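Local coordinates for protein shikimate dehydrogenase (NADP(+)) (Thermus thermophilus, PDB 2D5C) that catalyses the reversible NADPH-linked reduction of 3-dehydroshikimate to shikimate, the fourth step of the chorismate pathway that feeds aromatic amino acid biosynthesis, at residues H20-L24 against F240-T244; R208-T212 against V225-L229. All coordinates share one frame. Residues are numbered along the deposited sequence.

Contact 1. Residues H20-L24 against F240-T244. With SO4 (sulfate ion), chain F.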
# COMPACT_ATOMS: atom_id res chain seq x y z
N HIS A 20 -3.97 -11.57 -14.60
CA HIS A 20 -2.88 -11.34 -13.66
C HIS A 20 -1.90 -12.52 -13.62
O HIS A 20 -0.74 -12.38 -13.25
CB HIS A 20 -3.48 -11.11 -12.27
CG HIS A 20 -4.12 -9.75 -12.21
ND1 HIS A 20 -5.41 -9.52 -12.53
CD2 HIS A 20 -3.53 -8.53 -11.84
CE1 HIS A 20 -5.60 -8.19 -12.35
NE2 HIS A 20 -4.49 -7.58 -11.94
N ALA A 21 -2.30 -13.70 -14.06
CA ALA A 21 -1.36 -14.81 -14.15
C ALA A 21 -0.33 -14.33 -15.17
O ALA A 21 0.87 -14.52 -14.99
CB ALA A 21 -2.06 -16.07 -14.64
N PHE A 22 -0.82 -13.70 -16.23
CA PHE A 22 0.07 -13.15 -17.25
C PHE A 22 0.94 -12.06 -16.61
O PHE A 22 2.14 -12.02 -16.82
CB PHE A 22 -0.72 -12.51 -18.40
CG PHE A 22 0.10 -11.57 -19.23
CD1 PHE A 22 1.03 -12.06 -20.14
CD2 PHE A 22 0.01 -10.19 -19.03
CE1 PHE A 22 1.86 -11.19 -20.84
CE2 PHE A 22 0.84 -9.32 -19.73
CZ PHE A 22 1.77 -9.82 -20.63
N ALA A 23 0.31 -11.18 -15.84
CA ALA A 23 1.05 -10.09 -15.22
C ALA A 23 2.23 -10.62 -14.41
O ALA A 23 3.36 -10.15 -14.55
CB ALA A 23 0.11 -9.25 -14.32
N LEU A 24 1.96 -11.60 -13.55
CA LEU A 24 2.97 -12.18 -12.69
C LEU A 24 4.16 -12.78 -13.44
O LEU A 24 5.30 -12.41 -13.18
CB LEU A 24 2.34 -13.25 -11.80
CG LEU A 24 1.47 -12.69 -10.67
CD1 LEU A 24 0.57 -13.77 -10.11
CD2 LEU A 24 2.36 -12.08 -9.60
N PHE A 240 -2.50 -3.75 -10.27
CA PHE A 240 -1.26 -4.49 -10.04
C PHE A 240 -0.12 -3.53 -9.65
O PHE A 240 0.70 -3.86 -8.78
CB PHE A 240 -0.86 -5.28 -11.29
CG PHE A 240 0.12 -6.37 -11.01
CD1 PHE A 240 -0.30 -7.68 -10.82
CD2 PHE A 240 1.48 -6.08 -10.91
CE1 PHE A 240 0.62 -8.70 -10.53
CE2 PHE A 240 2.41 -7.08 -10.63
CZ PHE A 240 1.98 -8.39 -10.44
N ARG A 241 -0.07 -2.36 -10.28
CA ARG A 241 0.96 -1.40 -9.95
C ARG A 241 0.70 -0.87 -8.55
O ARG A 241 1.64 -0.62 -7.81
CB ARG A 241 0.99 -0.24 -10.96
CG ARG A 241 2.15 0.71 -10.73
CD ARG A 241 2.19 1.81 -11.77
NE ARG A 241 0.97 2.60 -11.76
CZ ARG A 241 0.67 3.52 -12.67
NH1 ARG A 241 1.50 3.78 -13.68
NH2 ARG A 241 -0.47 4.20 -12.57
N LEU A 242 -0.56 -0.68 -8.17
CA LEU A 242 -0.84 -0.21 -6.81
C LEU A 242 -0.30 -1.23 -5.81
O LEU A 242 0.31 -0.86 -4.80
CB LEU A 242 -2.34 -0.04 -6.55
CG LEU A 242 -3.09 1.07 -7.29
CD1 LEU A 242 -4.54 1.08 -6.84
CD2 LEU A 242 -2.44 2.41 -7.00
N TRP A 243 -0.52 -2.51 -6.08
CA TRP A 243 -0.07 -3.56 -5.18
C TRP A 243 1.44 -3.78 -5.11
O TRP A 243 1.97 -4.07 -4.04
CB TRP A 243 -0.70 -4.91 -5.55
CG TRP A 243 -2.18 -4.95 -5.47
CD1 TRP A 243 -2.98 -4.31 -4.55
CD2 TRP A 243 -3.06 -5.70 -6.32
NE1 TRP A 243 -4.30 -4.62 -4.79
CE2 TRP A 243 -4.38 -5.47 -5.87
CE3 TRP A 243 -2.85 -6.55 -7.41
CZ2 TRP A 243 -5.49 -6.05 -6.48
CZ3 TRP A 243 -3.97 -7.14 -8.03
CH2 TRP A 243 -5.27 -6.88 -7.56
N THR A 244 2.13 -3.63 -6.24
CA THR A 244 3.57 -3.92 -6.28
C THR A 244 4.53 -2.80 -6.66
O THR A 244 5.73 -2.92 -6.40
CB THR A 244 3.85 -5.03 -7.30
OG1 THR A 244 3.56 -4.53 -8.62
CG2 THR A 244 2.99 -6.24 -7.03
S SO4 F . 0.54 4.45 -8.56
O1 SO4 F . 0.12 2.90 -8.78
O2 SO4 F . 0.84 4.55 -7.15
O3 SO4 F . 1.56 4.75 -9.32
O4 SO4 F . -0.68 5.16 -8.84
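The ring of Phe-240 does most of the work in joining these two helical turns. Its t chi1 carries the phenyl away from its own helix to helix 16-26, where three side chains receive it. Ala-23 CB sits over one face, 4.2 Å from the centroid of the Phe-240 ring, a CH-pi contact. Two others meet the ring edge: His-20 CD2 lies 3.5 Å from Phe-240 CD1, and Leu-24, with an m,t side chain whose end swings inward, sets CD2 3.8 Å from Phe-240 CZ. With the short axes 12.4 Å apart and crossing at -46°, the gap is bridged largely by the long Phe-240 side chain. The helices come from distant parts of the sequence: 16-26 belongs to the shikimate-binding domain, and the C-terminal end of 229-244 returns to pack against it. The imidazole of His-20, chi1 m, borders both Phe-240 and Trp-243, meeting the second obliquely, with His-20 NE2 4.0 Å from Trp-243 CZ3. Both its nitrogens are engaged, ND1 with Ser-16 O and NE2 with Gly-236 O, close to the shikimate site. Trp-243 NE1 bonds to Val-87 O, while Thr-244, chi1 p, turns OG1 back to Phe-240 O at 2.9 Å. At the dimer interface, Arg-241 NE donates at 3.1 Å to O1 of a sulfate, probably from the crystallisation liquor, that also accepts from Glu-91 N of the second subunit.

Contact 2. Residues R208-T212 against V225-L229. With SO4 (sulfate ion), chain D.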
# COMPACT_ATOMS: atom_id res chain seq x y z
N ARG A 208 -19.45 -9.99 -21.62
CA ARG A 208 -19.99 -11.35 -21.71
C ARG A 208 -21.45 -11.23 -22.13
O ARG A 208 -22.32 -10.94 -21.30
CB ARG A 208 -19.92 -12.07 -20.35
CG ARG A 208 -18.57 -12.69 -20.03
CD ARG A 208 -18.68 -13.60 -18.81
NE ARG A 208 -17.44 -14.32 -18.53
CZ ARG A 208 -16.93 -15.27 -19.31
NH1 ARG A 208 -17.56 -15.63 -20.42
NH2 ARG A 208 -15.79 -15.86 -18.97
N PRO A 209 -21.75 -11.44 -23.42
CA PRO A 209 -20.85 -11.77 -24.54
C PRO A 209 -19.92 -10.61 -24.88
O PRO A 209 -20.19 -9.47 -24.49
CB PRO A 209 -21.83 -12.07 -25.66
CG PRO A 209 -22.94 -11.09 -25.38
CD PRO A 209 -23.12 -11.24 -23.89
N LEU A 210 -18.84 -10.88 -25.61
CA LEU A 210 -17.91 -9.81 -25.99
C LEU A 210 -18.61 -8.79 -26.87
O LEU A 210 -18.56 -7.58 -26.61
CB LEU A 210 -16.69 -10.38 -26.72
CG LEU A 210 -15.62 -9.38 -27.15
CD1 LEU A 210 -15.02 -8.68 -25.91
CD2 LEU A 210 -14.51 -10.09 -27.94
N TRP A 211 -19.25 -9.26 -27.94
CA TRP A 211 -19.98 -8.38 -28.83
C TRP A 211 -21.45 -8.41 -28.47
O TRP A 211 -22.24 -9.17 -29.02
CB TRP A 211 -19.75 -8.77 -30.29
CG TRP A 211 -18.36 -8.42 -30.69
CD1 TRP A 211 -17.28 -9.25 -30.75
CD2 TRP A 211 -17.87 -7.10 -30.96
NE1 TRP A 211 -16.15 -8.53 -31.03
CE2 TRP A 211 -16.48 -7.21 -31.16
CE3 TRP A 211 -18.47 -5.83 -31.04
CZ2 TRP A 211 -15.67 -6.10 -31.44
CZ3 TRP A 211 -17.66 -4.73 -31.32
CH2 TRP A 211 -16.28 -4.87 -31.52
N THR A 212 -21.79 -7.57 -27.50
CA THR A 212 -23.13 -7.42 -26.97
C THR A 212 -24.09 -6.86 -28.00
O THR A 212 -23.68 -6.34 -29.04
CB THR A 212 -23.11 -6.47 -25.77
OG1 THR A 212 -22.59 -5.21 -26.18
CG2 THR A 212 -22.20 -7.03 -24.67
N VAL A 225 -16.67 1.89 -32.07
CA VAL A 225 -16.93 1.14 -30.84
C VAL A 225 -15.72 0.53 -30.16
O VAL A 225 -14.67 0.32 -30.77
CB VAL A 225 -17.94 -0.03 -31.08
CG1 VAL A 225 -19.27 0.51 -31.58
CG2 VAL A 225 -17.35 -1.05 -32.05
N GLN A 226 -15.88 0.24 -28.87
CA GLN A 226 -14.84 -0.41 -28.09
C GLN A 226 -15.50 -1.38 -27.12
O GLN A 226 -16.48 -1.04 -26.47
CB GLN A 226 -14.01 0.60 -27.30
CG GLN A 226 -12.86 -0.07 -26.54
CD GLN A 226 -11.98 0.92 -25.81
OE1 GLN A 226 -12.43 1.60 -24.88
NE2 GLN A 226 -10.72 1.02 -26.22
N THR A 227 -14.96 -2.59 -27.03
CA THR A 227 -15.51 -3.60 -26.13
C THR A 227 -15.06 -3.28 -24.72
O THR A 227 -14.34 -2.31 -24.50
CB THR A 227 -15.01 -5.02 -26.47
OG1 THR A 227 -13.61 -5.09 -26.21
CG2 THR A 227 -15.28 -5.35 -27.95
N GLY A 228 -15.48 -4.10 -23.76
CA GLY A 228 -15.12 -3.87 -22.38
C GLY A 228 -13.77 -4.44 -21.99
O GLY A 228 -13.31 -4.22 -20.86
N LEU A 229 -13.10 -5.14 -22.90
CA LEU A 229 -11.81 -5.72 -22.56
C LEU A 229 -10.69 -4.71 -22.30
O LEU A 229 -9.90 -4.88 -21.37
CB LEU A 229 -11.36 -6.73 -23.63
CG LEU A 229 -12.17 -8.02 -23.79
CD1 LEU A 229 -11.39 -8.98 -24.70
CD2 LEU A 229 -12.43 -8.67 -22.43
S SO4 D . -11.73 -3.82 -29.16
O1 SO4 D . -11.51 -5.00 -28.06
O2 SO4 D . -10.42 -3.23 -29.34
O3 SO4 D . -12.22 -4.33 -30.26
O4 SO4 D . -12.58 -2.89 -28.47
O HOH W 1 -17.48 -5.85 -24.73
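This is an apolar contact with a water bridge, between a loop and the end of an edge strand in the Rossmann-type NADP-binding domain. Residues 208-212 follow strand 201-204 and lead into helix 213-220; residues 225-229 close strand 224-226, at the border of the parallel sheet, and turn into helix 229-244. Together they frame a beta-alpha-beta crossover. Trp-211 lies along the second segment: Thr-227 CG2 sits over its six-membered ring, 3.8 Å from the centroid in a CH-pi contact, and Val-225 CG2 meets the ring edge 3.8 Å from Trp-211 CZ3. Leu-210 fills the next space, its CD1 3.7 Å from Thr-227 CB and 3.6 Å from Leu-229 CG. Beside these side chains a water donates to Leu-210 O and accepts from Gly-228 N, each at 2.8 Å, linking the two backbones. Each segment also prepares a helix: Thr-212 is an N-cap whose OG1 accepts from Leu-215 N, and Thr-227 OG1 takes a weak 3.3 Å bond from Leu-229 N. Thr-227 N and OG1 also donate to sulfate O4 and O1, both at 2.8 Å; Arg-258 binds the same ion, probably acquired from the crystallisation liquor. Thr-227 thus works on two fronts, its methyl against the indole and its N-H and hydroxyl donating to an anion. Gly-228 is part of the NADP(+) site; the apolar packing on its neighbours Thr-227 and Leu-229, with the water on its N, is consistent with a well-fixed backbone there.

Overall arrangement
Helix 229-244 ties the two contacts together: contact 2 includes its first residue, Leu-229, and contact 1 its last turn. In sequence contact 2 is nested inside the long loop that contact 1 closes, since 208-212 and 225-229 both fall between 20-24 and 240-244. Their centres are 23 Å apart and their nearest atoms about 11 Å, so they do not touch. Contact 2 belongs to the parallel sheet of the NADP-binding domain, contact 1 to the substrate-binding domain with its mixed sheet. The helix therefore runs from the cofactor side, past Gln-235 of the shikimate site, to the substrate domain, physically connecting the two halves of the enzyme.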